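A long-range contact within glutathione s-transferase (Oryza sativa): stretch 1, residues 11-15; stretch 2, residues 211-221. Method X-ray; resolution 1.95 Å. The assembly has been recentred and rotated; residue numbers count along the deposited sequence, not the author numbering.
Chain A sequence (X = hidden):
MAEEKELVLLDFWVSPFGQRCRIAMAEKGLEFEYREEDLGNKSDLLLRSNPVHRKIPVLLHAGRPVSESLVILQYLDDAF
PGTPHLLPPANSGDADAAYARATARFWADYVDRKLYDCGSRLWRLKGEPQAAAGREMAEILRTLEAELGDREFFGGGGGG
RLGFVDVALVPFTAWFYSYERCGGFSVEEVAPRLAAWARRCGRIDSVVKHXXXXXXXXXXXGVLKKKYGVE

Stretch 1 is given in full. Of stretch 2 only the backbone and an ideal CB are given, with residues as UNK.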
# COMPACT_ATOMS: atom_id res chain seq x y z
N ASP A 11 0.86 -19.07 7.00
CA ASP A 11 2.10 -18.52 6.46
C ASP A 11 2.88 -19.58 5.65
O ASP A 11 2.42 -20.74 5.46
CB ASP A 11 2.80 -17.97 7.69
CG ASP A 11 3.83 -16.87 7.43
OD1 ASP A 11 4.25 -16.64 6.27
OD2 ASP A 11 4.25 -16.21 8.41
N PHE A 12 4.03 -19.20 5.13
CA PHE A 12 4.90 -20.04 4.34
C PHE A 12 6.27 -19.70 4.93
O PHE A 12 6.61 -18.49 5.09
CB PHE A 12 4.79 -19.71 2.86
CG PHE A 12 5.76 -20.48 2.02
CD1 PHE A 12 5.80 -21.84 2.12
CD2 PHE A 12 6.53 -19.87 1.07
CE1 PHE A 12 6.68 -22.62 1.33
CE2 PHE A 12 7.39 -20.64 0.25
CZ PHE A 12 7.49 -22.02 0.42
N TRP A 13 7.06 -20.70 5.33
CA TRP A 13 8.30 -20.44 6.14
C TRP A 13 9.23 -19.33 5.65
O TRP A 13 9.67 -18.49 6.42
CB TRP A 13 9.06 -21.79 6.36
CG TRP A 13 9.70 -22.31 5.14
CD1 TRP A 13 9.14 -23.05 4.24
CD2 TRP A 13 11.02 -22.08 4.72
NE1 TRP A 13 9.98 -23.27 3.17
CE2 TRP A 13 11.18 -22.72 3.48
CE3 TRP A 13 12.09 -21.39 5.26
CZ2 TRP A 13 12.35 -22.64 2.74
CZ3 TRP A 13 13.26 -21.35 4.57
CH2 TRP A 13 13.41 -21.98 3.35
N VAL A 14 9.57 -19.35 4.38
CA VAL A 14 10.56 -18.43 3.79
C VAL A 14 9.96 -17.05 3.39
O VAL A 14 10.68 -16.15 2.97
CB VAL A 14 11.18 -19.10 2.54
CG1 VAL A 14 10.18 -19.01 1.34
CG2 VAL A 14 12.52 -18.44 2.16
N SER A 15 8.63 -16.88 3.53
CA SER A 15 8.00 -15.57 3.20
C SER A 15 8.46 -14.37 4.03
O SER A 15 8.20 -14.29 5.20
CB SER A 15 6.47 -15.60 3.32
OG SER A 15 5.93 -14.36 2.97
N UNK A 211 13.85 -15.04 11.29
CA UNK A 211 14.45 -15.06 9.98
C UNK A 211 15.30 -16.33 9.70
O UNK A 211 16.05 -16.73 10.53
CB UNK A 211 15.31 -13.81 9.82
N UNK A 212 15.23 -16.92 8.52
CA UNK A 212 16.16 -18.01 8.21
C UNK A 212 17.52 -17.38 7.93
O UNK A 212 17.63 -16.16 7.79
CB UNK A 212 15.68 -18.85 7.02
N UNK A 213 18.54 -18.22 7.83
CA UNK A 213 19.86 -17.75 7.56
C UNK A 213 20.01 -17.34 6.09
O UNK A 213 19.33 -17.85 5.21
CB UNK A 213 20.88 -18.83 7.93
N UNK A 214 20.96 -16.49 5.79
CA UNK A 214 21.17 -16.16 4.36
C UNK A 214 21.46 -17.37 3.48
O UNK A 214 21.08 -17.39 2.29
CB UNK A 214 22.33 -15.17 4.23
N UNK A 215 22.10 -18.40 4.06
CA UNK A 215 22.47 -19.55 3.27
C UNK A 215 21.21 -20.37 2.97
O UNK A 215 21.02 -20.89 1.89
CB UNK A 215 23.52 -20.39 3.99
N UNK A 216 20.33 -20.48 3.93
CA UNK A 216 19.10 -21.17 3.63
C UNK A 216 18.26 -20.49 2.55
O UNK A 216 17.71 -21.13 1.66
CB UNK A 216 18.27 -21.31 4.91
N UNK A 217 18.24 -19.18 2.56
CA UNK A 217 17.53 -18.42 1.54
C UNK A 217 18.21 -18.57 0.22
O UNK A 217 17.55 -18.78 -0.76
CB UNK A 217 17.43 -16.94 1.92
N UNK A 218 19.53 -18.60 0.20
CA UNK A 218 20.23 -18.74 -1.09
C UNK A 218 19.92 -20.07 -1.72
O UNK A 218 19.87 -20.17 -2.94
CB UNK A 218 21.74 -18.59 -0.91
N UNK A 219 19.77 -21.09 -0.88
CA UNK A 219 19.41 -22.43 -1.34
C UNK A 219 17.99 -22.45 -1.88
O UNK A 219 17.69 -23.01 -2.96
CB UNK A 219 19.56 -23.45 -0.21
N UNK A 220 17.10 -21.73 -1.24
CA UNK A 220 15.73 -21.61 -1.78
C UNK A 220 15.77 -20.85 -3.16
O UNK A 220 15.09 -21.25 -4.11
CB UNK A 220 14.83 -20.88 -0.78
N UNK A 221 16.59 -19.80 -3.27
CA UNK A 221 16.65 -19.05 -4.50
C UNK A 221 17.12 -20.02 -5.59
O UNK A 221 16.77 -19.91 -6.77
CB UNK A 221 17.57 -17.84 -4.37

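Stretch 1 offers a largely apolar surface: a type I turn from Phe12 to Ser15 displays the rings of Phe12 and Trp13 and the two methyl groups of Val14, with no side-chain charge or donor reaching across. Position 211 directs CA-to-CB away from this surface and has nothing of it within 5.5 Å of its ideal CB, so stretch 1 sets no preference there; it is Leu211, without contact here.

At position 212 CA-to-CB points toward stretch 1, and the ideal CB lies 4.3 Å from Trp13 CZ3. A small or medium apolar residue would suit, and phi of -75° with psi of 170° also admits proline. The residue is Pro212, whose CG packs 4.3 Å from Trp13 CZ3. Position 213 is out of reach and directly precedes the helix, a place favouring Ser, Thr, Asp or Asn as cap; Ser213 OG accepts a hydrogen bond from the backbone N of position 216, 3.1 Å away. The first two helical positions, 214 and 215, are also out of reach. Proline is tolerated at the former, where phi is -57°, while at the latter stretch 1 sets no preference; they are Pro214 and Glu215.

Position 216 turns back toward stretch 1, its ideal CB 5.0 Å from Trp13 CZ3. A long side chain could run along the indole, and Leu, Met, Arg or Lys would all be plausible. Lys216 brings its CE to 3.5 Å from Trp13 CH2, and its NZ stands over the face of the six-membered ring, 4.8 Å from the centroid, in a cation-pi arrangement.

Position 217 points sideways, its ideal CB 5.1 Å from Val14 CG2; a branched aliphatic such as Val or Ile could graze that methyl. Val217 does so, with its CG2 4.4 Å from Val14 CG2. Positions 218 and 219 find nothing of stretch 1 near their ideal CB atoms, so the contact sets no preference; they are Tyr218 and Asp219.

Position 220 faces stretch 1 directly, its ideal CB 4.5 Å from both Val14 CG2 and Trp13 CH2. The apolar space between Trp13 and Val14 would accept Leu, Met or an aromatic residue, and a long, flat one could extend to Phe12. Phe220, with chi1 t, does this: Val14 CG1 sits over one ring face, 3.7 Å from Phe220 CE2, the Trp13 edge approaches in an offset edge-to-face pair with planes at 81°, and Phe220 CZ reaches 4.1 Å from Phe12 CE2. Position 221 is out of reach; it is Val221.

Stretch 2, residues 211-221: LPSPEKVYDFV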
# COMPACT_ATOMS: atom_id res chain seq x y z
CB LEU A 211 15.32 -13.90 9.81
CG LEU A 211 14.63 -12.52 9.89
CD1 LEU A 211 15.54 -11.45 9.22
CD2 LEU A 211 13.27 -12.58 9.25
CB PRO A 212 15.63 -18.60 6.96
CG PRO A 212 14.52 -17.73 6.54
CD PRO A 212 14.37 -16.57 7.42
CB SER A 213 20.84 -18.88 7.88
OG SER A 213 20.80 -19.88 6.90
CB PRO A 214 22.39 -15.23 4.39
CG PRO A 214 22.47 -14.72 5.83
CD PRO A 214 21.87 -15.75 6.71
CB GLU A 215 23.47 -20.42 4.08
CG GLU A 215 24.86 -19.84 4.25
CD GLU A 215 24.98 -18.86 5.43
OE1 GLU A 215 24.01 -18.67 6.23
OE2 GLU A 215 26.06 -18.20 5.50
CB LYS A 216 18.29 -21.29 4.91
CG LYS A 216 17.12 -22.21 4.70
CD LYS A 216 16.75 -23.05 5.77
CE LYS A 216 15.56 -23.93 5.37
NZ LYS A 216 15.32 -24.89 6.36
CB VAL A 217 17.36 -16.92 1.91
CG1 VAL A 217 16.77 -16.06 0.77
CG2 VAL A 217 16.46 -16.76 3.12
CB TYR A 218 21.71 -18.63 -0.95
CG TYR A 218 22.50 -18.59 -2.27
CD1 TYR A 218 22.17 -17.72 -3.27
CD2 TYR A 218 23.57 -19.43 -2.48
CE1 TYR A 218 22.89 -17.65 -4.44
CE2 TYR A 218 24.30 -19.38 -3.68
CZ TYR A 218 23.93 -18.48 -4.63
OH TYR A 218 24.58 -18.39 -5.82
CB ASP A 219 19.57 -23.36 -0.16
CG ASP A 219 21.00 -23.84 -0.03
OD1 ASP A 219 21.82 -23.71 -1.00
OD2 ASP A 219 21.36 -24.34 1.04
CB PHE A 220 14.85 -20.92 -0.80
CG PHE A 220 13.46 -20.84 -1.21
CD1 PHE A 220 12.65 -21.94 -1.13
CD2 PHE A 220 12.92 -19.66 -1.64
CE1 PHE A 220 11.33 -21.89 -1.57
CE2 PHE A 220 11.62 -19.58 -2.03
CZ PHE A 220 10.81 -20.73 -1.97
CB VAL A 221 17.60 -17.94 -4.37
CG1 VAL A 221 17.97 -17.36 -5.69
CG2 VAL A 221 16.97 -16.88 -3.50
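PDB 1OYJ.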